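Local structure of glycosyltransferase (Streptomyces viridochromogenes, 2IUY) at residues Leu165-Arg170 against Lys175-Ala180; Cys187-Val192 against Ser231-Leu236. The protein is a retaining GT-B glycosyltransferase of family GT4 that takes part in avilamycin A biosynthesis, probably transferring a sugar from a nucleotide donor. All coordinates share one frame; numbering follows the deposited sequence.

Interaction 1: Leu165-Arg170 against Lys175-Ala180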
ATOM      1  N   LEU A 165      -2.863  14.546  14.416  1.00 12.11           N
ATOM      2  CA  LEU A 165      -1.948  13.763  13.530  1.00 10.87           C
ATOM      3  C   LEU A 165      -2.542  12.350  13.363  1.00 10.20           C
ATOM      4  O   LEU A 165      -3.456  11.989  14.105  1.00 10.65           O
ATOM      5  CB  LEU A 165      -0.529  13.726  14.068  1.00  9.06           C
ATOM      6  CG  LEU A 165       0.122  15.100  14.362  1.00  9.52           C
ATOM      7  CD1 LEU A 165       1.615  14.999  14.827  1.00  6.07           C
ATOM      8  CD2 LEU A 165      -0.008  16.046  13.169  1.00  8.37           C
ATOM      9  N   LEU A 166      -2.111  11.593  12.367  1.00  8.85           N
ATOM     10  CA  LEU A 166      -2.824  10.354  12.058  1.00  9.02           C
ATOM     11  C   LEU A 166      -1.853   9.235  11.788  1.00  8.62           C
ATOM     12  O   LEU A 166      -0.955   9.391  10.962  1.00  7.57           O
ATOM     13  CB  LEU A 166      -3.752  10.496  10.848  1.00  9.02           C
ATOM     14  CG  LEU A 166      -4.439   9.202  10.371  1.00  9.35           C
ATOM     15  CD1 LEU A 166      -5.498   8.698  11.359  1.00  9.11           C
ATOM     16  CD2 LEU A 166      -5.104   9.420   8.991  1.00  9.06           C
ATOM     17  N   PHE A 167      -2.042   8.112  12.495  1.00  6.96           N
ATOM     18  CA  PHE A 167      -1.295   6.928  12.191  1.00  8.59           C
ATOM     19  C   PHE A 167      -2.307   5.913  11.658  1.00  9.31           C
ATOM     20  O   PHE A 167      -3.314   5.665  12.296  1.00  7.35           O
ATOM     21  CB  PHE A 167      -0.553   6.404  13.442  1.00  7.83           C
ATOM     22  CG  PHE A 167       0.078   5.069  13.242  1.00  9.47           C
ATOM     23  CD1 PHE A 167       1.444   4.962  12.938  1.00 11.03           C
ATOM     24  CD2 PHE A 167      -0.693   3.888  13.356  1.00 10.89           C
ATOM     25  CE1 PHE A 167       2.034   3.674  12.731  1.00  9.42           C
ATOM     26  CE2 PHE A 167      -0.113   2.626  13.154  1.00 11.32           C
ATOM     27  CZ  PHE A 167       1.268   2.540  12.845  1.00  8.65           C
HETATM   28  N   MSE A 168      -2.030   5.343  10.489  1.00 10.52           N
HETATM   29  CA  MSE A 168      -2.964   4.433   9.869  1.00 14.07           C
HETATM   30  C   MSE A 168      -2.263   3.176   9.380  1.00 13.95           C
HETATM   31  O   MSE A 168      -1.558   3.189   8.350  1.00 15.13           O
HETATM   32  CB  MSE A 168      -3.752   5.134   8.734  1.00 12.91           C
HETATM   33  CG  MSE A 168      -4.756   4.180   8.129  1.00 17.41           C
HETATM   34 SE   MSE A 168      -5.920   5.040   6.897  1.00 24.84          SE
HETATM   35  CE  MSE A 168      -7.140   5.830   8.197  1.00 16.51           C
ATOM     36  N   GLY A 169      -2.418   2.101  10.142  1.00 13.81           N
ATOM     37  CA  GLY A 169      -1.864   0.803   9.811  1.00 14.06           C
ATOM     38  C   GLY A 169      -1.972  -0.124  11.023  1.00 14.00           C
ATOM     39  O   GLY A 169      -2.617   0.204  12.022  1.00 12.47           O
ATOM     40  N   ARG A 170      -1.321  -1.271  10.949  1.00 13.85           N
ATOM     41  CA  ARG A 170      -1.280  -2.179  12.108  1.00 15.51           C
ATOM     42  C   ARG A 170      -0.419  -1.581  13.226  1.00 12.23           C
ATOM     43  O   ARG A 170       0.667  -1.064  12.976  1.00 10.49           O
ATOM     44  CB  ARG A 170      -0.775  -3.561  11.702  1.00 14.45           C
ATOM     45  CG  ARG A 170      -1.861  -4.428  11.004  1.00 20.29           C
ATOM     46  CD  ARG A 170      -1.275  -5.847  10.682  1.00 21.81           C
ATOM     47  NE  ARG A 170      -0.006  -5.620   9.988  1.00 32.02           N
ATOM     48  CZ  ARG A 170       1.205  -5.702  10.542  1.00 35.51           C
ATOM     49  NH1 ARG A 170       1.356  -6.119  11.813  1.00 32.08           N
ATOM     50  NH2 ARG A 170       2.271  -5.405   9.783  1.00 36.72           N
ATOM     51  N   LYS A 175       6.084  -0.964  12.470  1.00  9.22           N
ATOM     52  CA  LYS A 175       5.314   0.112  11.824  1.00  9.48           C
ATOM     53  C   LYS A 175       5.480   1.451  12.551  1.00  8.42           C
ATOM     54  O   LYS A 175       5.129   2.499  12.014  1.00  7.69           O
ATOM     55  CB  LYS A 175       3.820  -0.220  11.684  1.00  9.96           C
ATOM     56  CG  LYS A 175       3.532  -1.428  10.794  1.00 10.95           C
ATOM     57  CD  LYS A 175       4.177  -1.279   9.397  1.00 11.95           C
ATOM     58  CE  LYS A 175       3.503  -0.189   8.586  1.00  8.12           C
ATOM     59  NZ  LYS A 175       3.724  -0.378   7.099  1.00 13.91           N
ATOM     60  N   GLY A 176       6.054   1.410  13.754  1.00  7.80           N
ATOM     61  CA  GLY A 176       6.478   2.619  14.444  1.00  7.17           C
ATOM     62  C   GLY A 176       5.316   3.397  15.058  1.00  7.56           C
ATOM     63  O   GLY A 176       5.377   4.623  15.135  1.00  8.30           O
ATOM     64  N   ALA A 177       4.283   2.702  15.518  1.00  7.30           N
ATOM     65  CA  ALA A 177       3.155   3.351  16.220  1.00  8.55           C
ATOM     66  C   ALA A 177       3.649   4.132  17.443  1.00  9.04           C
ATOM     67  O   ALA A 177       3.186   5.256  17.723  1.00  9.98           O
ATOM     68  CB  ALA A 177       2.065   2.318  16.619  1.00  6.48           C
ATOM     69  N   LEU A 178       4.576   3.520  18.166  1.00  8.85           N
ATOM     70  CA  LEU A 178       5.129   4.103  19.392  1.00  8.51           C
ATOM     71  C   LEU A 178       5.903   5.363  19.099  1.00  8.12           C
ATOM     72  O   LEU A 178       5.727   6.400  19.736  1.00  7.61           O
ATOM     73  CB  LEU A 178       6.026   3.084  20.122  1.00  8.66           C
ATOM     74  CG  LEU A 178       6.742   3.703  21.357  1.00 10.50           C
ATOM     75  CD1 LEU A 178       5.722   3.862  22.496  1.00 13.54           C
ATOM     76  CD2 LEU A 178       7.858   2.840  21.804  1.00 11.40           C
ATOM     77  N   GLU A 179       6.752   5.281  18.097  1.00  8.53           N
ATOM     78  CA  GLU A 179       7.501   6.452  17.622  1.00  9.18           C
ATOM     79  C   GLU A 179       6.635   7.576  17.063  1.00  9.04           C
ATOM     80  O   GLU A 179       6.963   8.740  17.209  1.00 11.55           O
ATOM     81  CB  GLU A 179       8.543   5.998  16.599  1.00  8.79           C
ATOM     82  CG  GLU A 179       9.669   5.129  17.227  1.00  8.39           C
ATOM     83  CD  GLU A 179       9.305   3.651  17.432  1.00 13.41           C
ATOM     84  OE1 GLU A 179       8.228   3.161  16.979  1.00 14.56           O
ATOM     85  OE2 GLU A 179      10.114   2.942  18.059  1.00 15.64           O
ATOM     86  N   ALA A 180       5.549   7.232  16.404  1.00  9.20           N
ATOM     87  CA  ALA A 180       4.555   8.201  15.973  1.00  8.89           C
ATOM     88  C   ALA A 180       3.886   8.863  17.200  1.00  9.24           C
ATOM     89  O   ALA A 180       3.611  10.090  17.206  1.00  8.94           O
ATOM     90  CB  ALA A 180       3.524   7.512  15.103  1.00  7.76           C
TER

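Interaction 2: Cys187-Val192 against Ser231-Leu236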
ATOM      1  N   CYS A 187       5.141  17.391  19.493  1.00 17.54           N
ATOM      2  CA  CYS A 187       4.524  18.487  18.762  1.00 18.29           C
ATOM      3  C   CYS A 187       3.403  19.123  19.559  1.00 18.24           C
ATOM      4  O   CYS A 187       2.924  20.168  19.151  1.00 18.80           O
ATOM      5  CB  CYS A 187       3.936  17.978  17.411  1.00 18.52           C
ATOM      6  SG  CYS A 187       5.153  17.538  16.171  1.00 20.49           S
ATOM      7  N   GLY A 188       2.984  18.485  20.662  1.00 17.84           N
ATOM      8  CA  GLY A 188       1.838  18.904  21.460  1.00 17.61           C
ATOM      9  C   GLY A 188       0.520  18.518  20.783  1.00 18.41           C
ATOM     10  O   GLY A 188      -0.562  19.175  20.994  1.00 17.42           O
ATOM     11  N   ARG A 189       0.573  17.463  19.951  1.00 17.28           N
ATOM     12  CA  ARG A 189      -0.622  17.075  19.215  1.00 16.50           C
ATOM     13  C   ARG A 189      -1.233  15.764  19.621  1.00 16.34           C
ATOM     14  O   ARG A 189      -0.588  14.915  20.232  1.00 16.12           O
ATOM     15  CB  ARG A 189      -0.390  17.090  17.714  1.00 17.71           C
ATOM     16  CG  ARG A 189       0.122  18.381  17.203  1.00 18.41           C
ATOM     17  CD  ARG A 189      -0.679  18.839  16.061  1.00 20.41           C
ATOM     18  NE  ARG A 189      -0.249  20.175  15.668  1.00 23.06           N
ATOM     19  CZ  ARG A 189      -1.005  21.031  15.001  1.00 22.63           C
ATOM     20  NH1 ARG A 189      -2.239  20.681  14.653  1.00 22.21           N
ATOM     21  NH2 ARG A 189      -0.529  22.235  14.691  1.00 20.77           N
ATOM     22  N   ARG A 190      -2.506  15.615  19.262  1.00 15.64           N
ATOM     23  CA  ARG A 190      -3.178  14.334  19.335  1.00 15.82           C
ATOM     24  C   ARG A 190      -2.754  13.442  18.148  1.00 14.36           C
ATOM     25  O   ARG A 190      -2.406  13.927  17.084  1.00 14.41           O
ATOM     26  CB  ARG A 190      -4.690  14.552  19.406  1.00 16.80           C
ATOM     27  CG  ARG A 190      -5.079  15.438  20.592  1.00 22.03           C
ATOM     28  CD  ARG A 190      -4.579  14.836  21.954  1.00 30.81           C
ATOM     29  NE  ARG A 190      -4.428  15.884  22.974  1.00 37.80           N
ATOM     30  CZ  ARG A 190      -3.266  16.395  23.406  1.00 41.07           C
ATOM     31  NH1 ARG A 190      -2.104  15.949  22.945  1.00 41.09           N
ATOM     32  NH2 ARG A 190      -3.265  17.360  24.328  1.00 41.21           N
ATOM     33  N   LEU A 191      -2.695  12.146  18.407  1.00 13.80           N
ATOM     34  CA  LEU A 191      -2.458  11.130  17.429  1.00 11.77           C
ATOM     35  C   LEU A 191      -3.623  10.133  17.477  1.00 11.46           C
ATOM     36  O   LEU A 191      -3.786   9.377  18.452  1.00  9.60           O
ATOM     37  CB  LEU A 191      -1.141  10.405  17.703  1.00 11.67           C
ATOM     38  CG  LEU A 191      -0.830   9.248  16.736  1.00 11.75           C
ATOM     39  CD1 LEU A 191      -0.418   9.782  15.382  1.00  8.15           C
ATOM     40  CD2 LEU A 191       0.261   8.347  17.328  1.00 10.33           C
ATOM     41  N   VAL A 192      -4.411  10.141  16.398  1.00 10.19           N
ATOM     42  CA  VAL A 192      -5.341   9.061  16.122  1.00 10.32           C
ATOM     43  C   VAL A 192      -4.598   7.818  15.614  1.00 10.56           C
ATOM     44  O   VAL A 192      -3.817   7.881  14.653  1.00 10.12           O
ATOM     45  CB  VAL A 192      -6.425   9.532  15.134  1.00 10.92           C
ATOM     46  CG1 VAL A 192      -7.350   8.403  14.771  1.00 10.40           C
ATOM     47  CG2 VAL A 192      -7.208  10.659  15.771  1.00 11.08           C
ATOM     48  N   SER A 231      -8.794  14.773   6.584  1.00 10.45           N
ATOM     49  CA  SER A 231      -8.978  15.750   7.646  1.00 11.18           C
ATOM     50  C   SER A 231      -7.717  15.856   8.525  1.00 11.26           C
ATOM     51  O   SER A 231      -7.495  16.873   9.205  1.00 10.85           O
ATOM     52  CB  SER A 231     -10.222  15.373   8.476  1.00 11.67           C
ATOM     53  OG  SER A 231     -10.067  14.121   9.121  1.00 14.66           O
ATOM     54  N   ALA A 232      -6.846  14.846   8.486  1.00 10.35           N
ATOM     55  CA  ALA A 232      -5.701  14.883   9.400  1.00 11.23           C
ATOM     56  C   ALA A 232      -4.792  16.069   9.122  1.00 11.30           C
ATOM     57  O   ALA A 232      -4.550  16.408   7.976  1.00 11.41           O
ATOM     58  CB  ALA A 232      -4.906  13.562   9.349  1.00 10.26           C
ATOM     59  N   HIS A 233      -4.199  16.646  10.166  1.00 11.69           N
ATOM     60  CA  HIS A 233      -3.139  17.627   9.953  1.00 11.43           C
ATOM     61  C   HIS A 233      -1.929  17.024   9.172  1.00 11.01           C
ATOM     62  O   HIS A 233      -1.365  17.638   8.251  1.00 10.06           O
ATOM     63  CB  HIS A 233      -2.739  18.255  11.305  1.00 12.97           C
ATOM     64  CG  HIS A 233      -1.737  19.359  11.180  1.00 17.50           C
ATOM     65  ND1 HIS A 233      -2.099  20.686  11.129  1.00 25.83           N
ATOM     66  CD2 HIS A 233      -0.389  19.337  11.045  1.00 23.27           C
ATOM     67  CE1 HIS A 233      -1.020  21.437  10.975  1.00 26.17           C
ATOM     68  NE2 HIS A 233       0.033  20.643  10.911  1.00 24.61           N
ATOM     69  N   ALA A 234      -1.525  15.806   9.539  1.00  9.78           N
ATOM     70  CA  ALA A 234      -0.442  15.137   8.845  1.00  9.87           C
ATOM     71  C   ALA A 234      -0.585  13.680   9.152  1.00  9.38           C
ATOM     72  O   ALA A 234      -1.215  13.326  10.134  1.00  9.17           O
ATOM     73  CB  ALA A 234       0.990  15.652   9.292  1.00  9.49           C
ATOM     74  N   VAL A 235      -0.005  12.849   8.287  1.00  9.40           N
ATOM     75  CA  VAL A 235       0.054  11.403   8.520  1.00  8.73           C
ATOM     76  C   VAL A 235       1.490  11.076   8.902  1.00  8.26           C
ATOM     77  O   VAL A 235       2.416  11.668   8.381  1.00  9.09           O
ATOM     78  CB  VAL A 235      -0.427  10.614   7.254  1.00  9.16           C
ATOM     79  CG1 VAL A 235       0.070   9.157   7.271  1.00  7.07           C
ATOM     80  CG2 VAL A 235      -1.981  10.684   7.157  1.00  8.87           C
ATOM     81  N   LEU A 236       1.651  10.146   9.825  1.00  9.03           N
ATOM     82  CA  LEU A 236       2.942   9.729  10.340  1.00  8.25           C
ATOM     83  C   LEU A 236       3.157   8.282   9.886  1.00  8.79           C
ATOM     84  O   LEU A 236       2.394   7.357  10.250  1.00  8.96           O
ATOM     85  CB  LEU A 236       2.942   9.825  11.875  1.00  8.75           C
ATOM     86  CG  LEU A 236       2.514  11.145  12.544  1.00  9.63           C
ATOM     87  CD1 LEU A 236       2.807  11.104  14.103  1.00  8.37           C
ATOM     88  CD2 LEU A 236       3.191  12.387  11.916  1.00  8.62           C
TER

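Interaction 1: Leu165-Arg170 against Lys175-Ala180
The first beta-alpha turn of the C-terminal Rossmann-like domain of a GT-B glycosyltransferase brings Phe167, on strand 165-168, against the start of helix 177-187. Both elements belong to one beta-alpha-beta unit, which strand 191-194 completes, and the pair shows an aromatic ring packed between strand and helix start, with Leu191 and Leu193 of strand 191-194 beside it. With CG anti to the backbone N (chi1 172°), the ring of Phe167 reaches from the strand to the helix start. Ala177 lies over one of its faces: Ala177 CA stands 4.1 Å from the centroid of the Phe167 ring, a CH-pi contact displaced toward the rim, while Ala177 CB touches Phe167 CZ at 3.9 Å. One turn on, Ala180 CB meets Phe167 CD1 obliquely at 3.9 Å. The rim of the ring is met by oxygen, since Lys175 O lies at the edge, in the ring plane, 3.4 Å from Phe167 CE1. Gly176, at the N-cap position with positive phi, carries the chain from this carbonyl into the helix, and its own O accepts the bond from Ala180 N that closes the first turn.

Beyond the ring the contact opens toward the nucleotide site. Lys175, seen to bind UDP in a crystal structure of this protein, crosses Phe167 at about a right angle and is bent at both chi2 and chi3, which folds its amine back toward a salt bridge with Glu252. The guanidinium of Arg170 swings back toward the lysine, Arg170 NH2 coming obliquely to within 4.3 Å of Lys175 CG. Its NE is hydrogen-bonded to OH of Tyr29, itself a UDP-binding residue, and NH2 to His174 NE2. Arg170 NH2 and Lys175 NZ are 5.9 Å apart, each with its own partner, and Lys175 CB also rests 3.5 Å from Arg170 O.

Interaction 2: Cys187-Val192 against Ser231-Leu236
Arg189 and His233, in the loops leading into strands 191-194 and 234-237, meet beyond the start of the intervening strand 165-168 of a parallel Rossmann-like sheet. The guanidinium lies over one face of the imidazole at a tilt, the planes 32° apart. Arg189 NH1 comes closest, 3.5 Å from His233 ND1, and Arg189 NH2 passes 3.8 Å from His233 CE1. His233 has CG anti to its backbone N (chi1 -175°), while the arginine chain is bent at chi2; together these torsions bring the guanidinium over the ring, inclined to it and displaced toward its rim. No hydrogen bond joins the two side chains; NH1 is instead bonded to Asp163 O, and Leu302 of helix 295-303 touches both residues.

Deeper in, Leu191 and Leu236 approach obliquely, Leu191 CD1 touching Leu236 CD1 at 3.7 Å. A chi1 of 177° extends Leu191 CG away from the backbone N and carries CD1 to its partner; both leucines also pack on Ala180 of helix 177-187. This buried end rests on apolar packing, without hydrogen bond or charge, whereas the partly exposed end sets a cationic group over a ring, which would probably make a second positive charge, on His233, less welcome.

How the interactions relate
Interactions 1 and 2 lie in series along the chain, their centres about 10 Å apart, and share one parallel six-stranded sheet. Strand 165-168 runs between strands 191-194 and 234-237: interaction 1 joins a helix to this middle strand, while interaction 2 links its two neighbours, the polar pair meeting past the strand's start. Two probable backbone hydrogen bonds join them, Leu165 N lying 2.8 Å from Arg190 O and Phe167 N at the same distance from Val192 O. Ala180 of interaction 1 also touches Leu191 and Leu236 of interaction 2. The resulting layered core carries the loop that holds the UDP-binding Lys175, whereas the Arg189-His233 contact lies at the other end of these strands.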